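PDB 3BWZ: cellulosomal scaffoldin adaptor protein B from Acetivibrio cellulolyticus, which serves as an adaptor scaffoldin of the cellulosome, this chain being a type II cohesin module, a kind that binds type II dockerins in related systems. Local coordinates for residues A[19-30]-A[109-120]. Numbering follows the deposited sequence.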
loop_
_atom_site.group_PDB
_atom_site.type_symbol
_atom_site.label_atom_id
_atom_site.label_comp_id
_atom_site.label_asym_id
_atom_site.label_seq_id
_atom_site.Cartn_x
_atom_site.Cartn_y
_atom_site.Cartn_z
ATOM N N GLY A 19 -12.146 4.822 17.084
ATOM C CA GLY A 19 -13.252 4.531 16.218
ATOM C C GLY A 19 -13.202 5.190 14.855
ATOM O O GLY A 19 -13.960 4.807 13.957
ATOM N N GLU A 20 -12.358 6.193 14.681
ATOM C CA GLU A 20 -12.262 6.825 13.390
ATOM C C GLU A 20 -11.569 5.920 12.373
ATOM O O GLU A 20 -10.812 5.012 12.725
ATOM C CB GLU A 20 -11.481 8.129 13.491
ATOM C CG GLU A 20 -12.236 9.272 14.085
ATOM C CD GLU A 20 -11.484 10.585 13.912
ATOM O OE1 GLU A 20 -11.077 10.931 12.787
ATOM O OE2 GLU A 20 -11.293 11.266 14.900
ATOM N N ILE A 21 -11.795 6.236 11.098
ATOM C CA ILE A 21 -11.104 5.570 10.003
ATOM C C ILE A 21 -9.961 6.464 9.517
ATOM O O ILE A 21 -10.171 7.648 9.214
ATOM C CB ILE A 21 -12.071 5.255 8.837
ATOM C CG1 ILE A 21 -13.263 4.435 9.339
ATOM C CG2 ILE A 21 -11.326 4.532 7.714
ATOM C CD1 ILE A 21 -12.920 3.177 10.097
ATOM N N VAL A 22 -8.783 5.879 9.417
ATOM C CA VAL A 22 -7.620 6.524 8.845
ATOM C C VAL A 22 -7.345 5.843 7.514
ATOM O O VAL A 22 -7.230 4.606 7.442
ATOM C CB VAL A 22 -6.396 6.352 9.784
ATOM C CG1 VAL A 22 -5.117 6.883 9.115
ATOM C CG2 VAL A 22 -6.636 7.009 11.134
ATOM N N THR A 23 -7.267 6.624 6.438
ATOM C CA THR A 23 -7.072 6.075 5.109
ATOM C C THR A 23 -5.622 6.218 4.722
ATOM O O THR A 23 -5.109 7.342 4.616
ATOM C CB THR A 23 -8.002 6.773 4.109
ATOM O OG1 THR A 23 -9.367 6.587 4.511
ATOM C CG2 THR A 23 -7.835 6.208 2.709
ATOM N N ALA A 24 -4.973 5.085 4.490
ATOM C CA ALA A 24 -3.590 5.043 4.042
ATOM C C ALA A 24 -3.584 4.831 2.525
ATOM O O ALA A 24 -3.948 3.773 2.016
ATOM C CB ALA A 24 -2.839 3.916 4.750
ATOM N N SER A 25 -3.143 5.850 1.808
ATOM C CA SER A 25 -2.993 5.787 0.367
ATOM C C SER A 25 -1.556 5.465 0.025
ATOM O O SER A 25 -0.623 6.086 0.527
ATOM C CB SER A 25 -3.371 7.134 -0.256
ATOM O OG SER A 25 -4.737 7.407 -0.045
ATOM N N ILE A 26 -1.364 4.458 -0.820
ATOM C CA ILE A 26 -0.050 4.035 -1.261
ATOM C C ILE A 26 0.217 4.721 -2.592
ATOM O O ILE A 26 -0.370 4.374 -3.612
ATOM C CB ILE A 26 0.076 2.521 -1.400
ATOM C CG1 ILE A 26 -0.251 1.788 -0.088
ATOM C CG2 ILE A 26 1.489 2.190 -1.864
ATOM C CD1 ILE A 26 -0.556 0.378 -0.260
ATOM N N ASN A 27 1.072 5.740 -2.561
ATOM C CA ASN A 27 1.258 6.659 -3.667
ATOM C C ASN A 27 2.632 6.503 -4.276
ATOM O O ASN A 27 3.642 6.554 -3.564
ATOM C CB ASN A 27 1.072 8.119 -3.230
ATOM C CG ASN A 27 -0.340 8.418 -2.817
ATOM O OD1 ASN A 27 -1.240 7.611 -2.990
ATOM N ND2 ASN A 27 -0.544 9.590 -2.232
ATOM N N ILE A 28 2.666 6.361 -5.595
ATOM C CA ILE A 28 3.911 6.370 -6.341
ATOM C C ILE A 28 4.061 7.674 -7.109
ATOM O O ILE A 28 3.062 8.274 -7.487
ATOM C CB ILE A 28 4.071 5.141 -7.284
ATOM C CG1 ILE A 28 3.059 5.149 -8.438
ATOM C CG2 ILE A 28 3.997 3.843 -6.500
ATOM C CD1 ILE A 28 3.337 4.087 -9.511
ATOM N N LYS A 29 5.301 8.068 -7.321
ATOM C CA LYS A 29 5.645 9.223 -8.113
ATOM C C LYS A 29 6.794 8.882 -9.052
ATOM O O LYS A 29 7.848 8.419 -8.614
ATOM C CB LYS A 29 6.089 10.371 -7.215
ATOM C CG LYS A 29 6.348 11.662 -7.902
ATOM C CD LYS A 29 6.614 12.776 -6.913
ATOM C CE LYS A 29 8.093 13.035 -6.638
ATOM N NZ LYS A 29 8.768 11.891 -5.954
ATOM N N ASN A 30 6.592 9.166 -10.335
ATOM C CA ASN A 30 7.650 9.077 -11.332
ATOM C C ASN A 30 8.318 7.727 -11.376
ATOM O O ASN A 30 9.532 7.638 -11.476
ATOM C CB ASN A 30 8.683 10.190 -11.128
ATOM C CG ASN A 30 8.070 11.554 -11.209
ATOM O OD1 ASN A 30 7.212 11.808 -12.056
ATOM N ND2 ASN A 30 8.463 12.431 -10.303
ATOM N N GLN A 109 2.698 6.284 -14.156
ATOM C CA GLN A 109 3.936 6.485 -13.401
ATOM C C GLN A 109 3.725 7.154 -12.061
ATOM O O GLN A 109 4.610 7.074 -11.195
ATOM C CB GLN A 109 4.935 7.284 -14.244
ATOM C CG GLN A 109 5.179 6.606 -15.589
ATOM C CD GLN A 109 6.354 7.151 -16.350
ATOM O OE1 GLN A 109 6.838 8.284 -16.109
ATOM N NE2 GLN A 109 6.847 6.371 -17.242
ATOM N N THR A 110 2.584 7.819 -11.903
ATOM C CA THR A 110 2.284 8.597 -10.705
ATOM C C THR A 110 0.831 8.373 -10.354
ATOM O O THR A 110 -0.052 8.584 -11.183
ATOM C CB THR A 110 2.544 10.091 -10.938
ATOM O OG1 THR A 110 3.946 10.261 -11.165
ATOM C CG2 THR A 110 2.122 10.933 -9.743
ATOM N N GLY A 111 0.568 7.955 -9.119
ATOM C CA GLY A 111 -0.803 7.787 -8.655
ATOM C C GLY A 111 -0.880 6.923 -7.431
ATOM O O GLY A 111 0.136 6.555 -6.852
ATOM N N THR A 112 -2.106 6.627 -7.020
ATOM C CA THR A 112 -2.346 5.817 -5.832
ATOM C C THR A 112 -2.591 4.391 -6.281
ATOM O O THR A 112 -3.555 4.128 -7.006
ATOM C CB THR A 112 -3.562 6.368 -5.041
ATOM O OG1 THR A 112 -3.299 7.732 -4.678
ATOM C CG2 THR A 112 -3.883 5.528 -3.819
ATOM N N VAL A 113 -1.720 3.481 -5.883
ATOM C CA VAL A 113 -1.837 2.114 -6.326
ATOM C C VAL A 113 -2.911 1.345 -5.578
ATOM O O VAL A 113 -3.453 0.396 -6.126
ATOM C CB VAL A 113 -0.485 1.372 -6.286
ATOM C CG1 VAL A 113 0.523 2.021 -7.193
ATOM C CG2 VAL A 113 0.068 1.221 -4.936
ATOM N N ALA A 114 -3.162 1.712 -4.327
ATOM C CA ALA A 114 -4.064 0.982 -3.459
ATOM C C ALA A 114 -4.308 1.841 -2.242
ATOM O O ALA A 114 -3.507 2.728 -1.921
ATOM C CB ALA A 114 -3.421 -0.368 -3.048
ATOM N N VAL A 115 -5.398 1.529 -1.542
ATOM C CA VAL A 115 -5.761 2.201 -0.319
ATOM C C VAL A 115 -6.054 1.148 0.745
ATOM O O VAL A 115 -6.745 0.159 0.487
ATOM C CB VAL A 115 -7.010 3.058 -0.579
ATOM C CG1 VAL A 115 -7.568 3.653 0.654
ATOM C CG2 VAL A 115 -6.699 4.143 -1.577
ATOM N N VAL A 116 -5.511 1.373 1.941
ATOM C CA VAL A 116 -5.846 0.545 3.098
ATOM C C VAL A 116 -6.422 1.465 4.152
ATOM O O VAL A 116 -5.756 2.380 4.621
ATOM C CB VAL A 116 -4.635 -0.246 3.665
ATOM C CG1 VAL A 116 -5.105 -1.096 4.862
ATOM C CG2 VAL A 116 -4.020 -1.102 2.587
ATOM N N LYS A 117 -7.668 1.198 4.535
ATOM C CA LYS A 117 -8.326 1.919 5.597
ATOM C C LYS A 117 -8.144 1.164 6.907
ATOM O O LYS A 117 -8.248 -0.050 6.955
ATOM C CB LYS A 117 -9.792 2.104 5.260
ATOM C CG LYS A 117 -9.975 3.084 4.115
ATOM C CD LYS A 117 -11.397 3.105 3.598
ATOM C CE LYS A 117 -11.594 4.175 2.576
ATOM N NZ LYS A 117 -11.662 5.527 3.182
ATOM N N PHE A 118 -7.925 1.928 7.969
ATOM C CA PHE A 118 -7.740 1.389 9.305
ATOM C C PHE A 118 -8.690 2.029 10.287
ATOM O O PHE A 118 -8.769 3.252 10.378
ATOM C CB PHE A 118 -6.308 1.604 9.814
ATOM C CG PHE A 118 -5.258 0.840 9.078
ATOM C CD1 PHE A 118 -4.534 1.430 8.048
ATOM C CD2 PHE A 118 -4.951 -0.454 9.436
ATOM C CE1 PHE A 118 -3.559 0.719 7.394
ATOM C CE2 PHE A 118 -3.967 -1.161 8.790
ATOM C CZ PHE A 118 -3.271 -0.565 7.777
ATOM N N LYS A 119 -9.386 1.196 11.045
ATOM C CA LYS A 119 -10.159 1.650 12.195
ATOM C C LYS A 119 -9.236 1.784 13.396
ATOM O O LYS A 119 -8.453 0.876 13.692
ATOM C CB LYS A 119 -11.277 0.651 12.467
ATOM C CG LYS A 119 -12.257 0.857 13.617
ATOM C CD LYS A 119 -12.967 -0.492 13.995
ATOM C CE LYS A 119 -13.667 -1.192 12.831
ATOM N NZ LYS A 119 -14.173 -2.572 13.199
ATOM N N VAL A 120 -9.343 2.908 14.104
ATOM C CA VAL A 120 -8.522 3.162 15.277
ATOM C C VAL A 120 -9.152 2.480 16.493
ATOM O O VAL A 120 -10.234 2.870 16.953
ATOM C CB VAL A 120 -8.366 4.680 15.536
ATOM C CG1 VAL A 120 -7.552 4.921 16.798
ATOM C CG2 VAL A 120 -7.730 5.354 14.302
HETATM O O HOH W 1 4.727 12.794 -11.710
#
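Val22 and Phe118 form a hydrogen-bonded antiparallel pair between strands 21-29 and 111-120, whose N-to-C directions lie 155° apart; Val22 N lies 2.8 Å from Phe118 O, and the reciprocal bond is also made. The regular alternation breaks at a beta bulge, where Val113 and Ala114 together face Ile26: Ile26 N bonds to Ala114 O (3.0 Å), while Ile26 O accepts from Val113 N (2.8 Å). One face carries polar side-chain pairs. Thr112 OG1 donates to Asn27 OD1 at 2.7 Å, approaching from 47° above the amide plane instead of along a lone pair. Lys117 runs alongside Thr23, and the bend at its last torsion (chi4 -75°) turns NZ back to donate to Thr23 OG1 at 2.9 Å. Next to this pair, Thr23 CG2 meets Val115 CG1 at 3.3 Å, tighter than ordinary van der Waals contact. On the face of Val22, Ala24 and Phe118, Val22 CG2 meets Val120 CG2, which reaches in from the strand end, at 3.7 Å, and the Ala24 methyl sits at the edge of the Phe118 ring. Where 21-29 ends and 111-120 begins, Thr110 OG1 accepts from Asn30 N (3.0 Å), and a water bridges it to Asn30 OD1, while Asn30 ND2 bonds to Thr4 O. Strand 6-11 flanks the far edge of 21-29, with backbone hydrogen bonds joining Ser25 to Val10, Asn27 to Glu8 and Lys29 to Ser6, and strand 48-51 pairs with 111-120. Within the cohesin beta-sandwich, Leu39, Met41 and Phe34 of strand 34-42 pack against the face bearing Ile26 and Ile28.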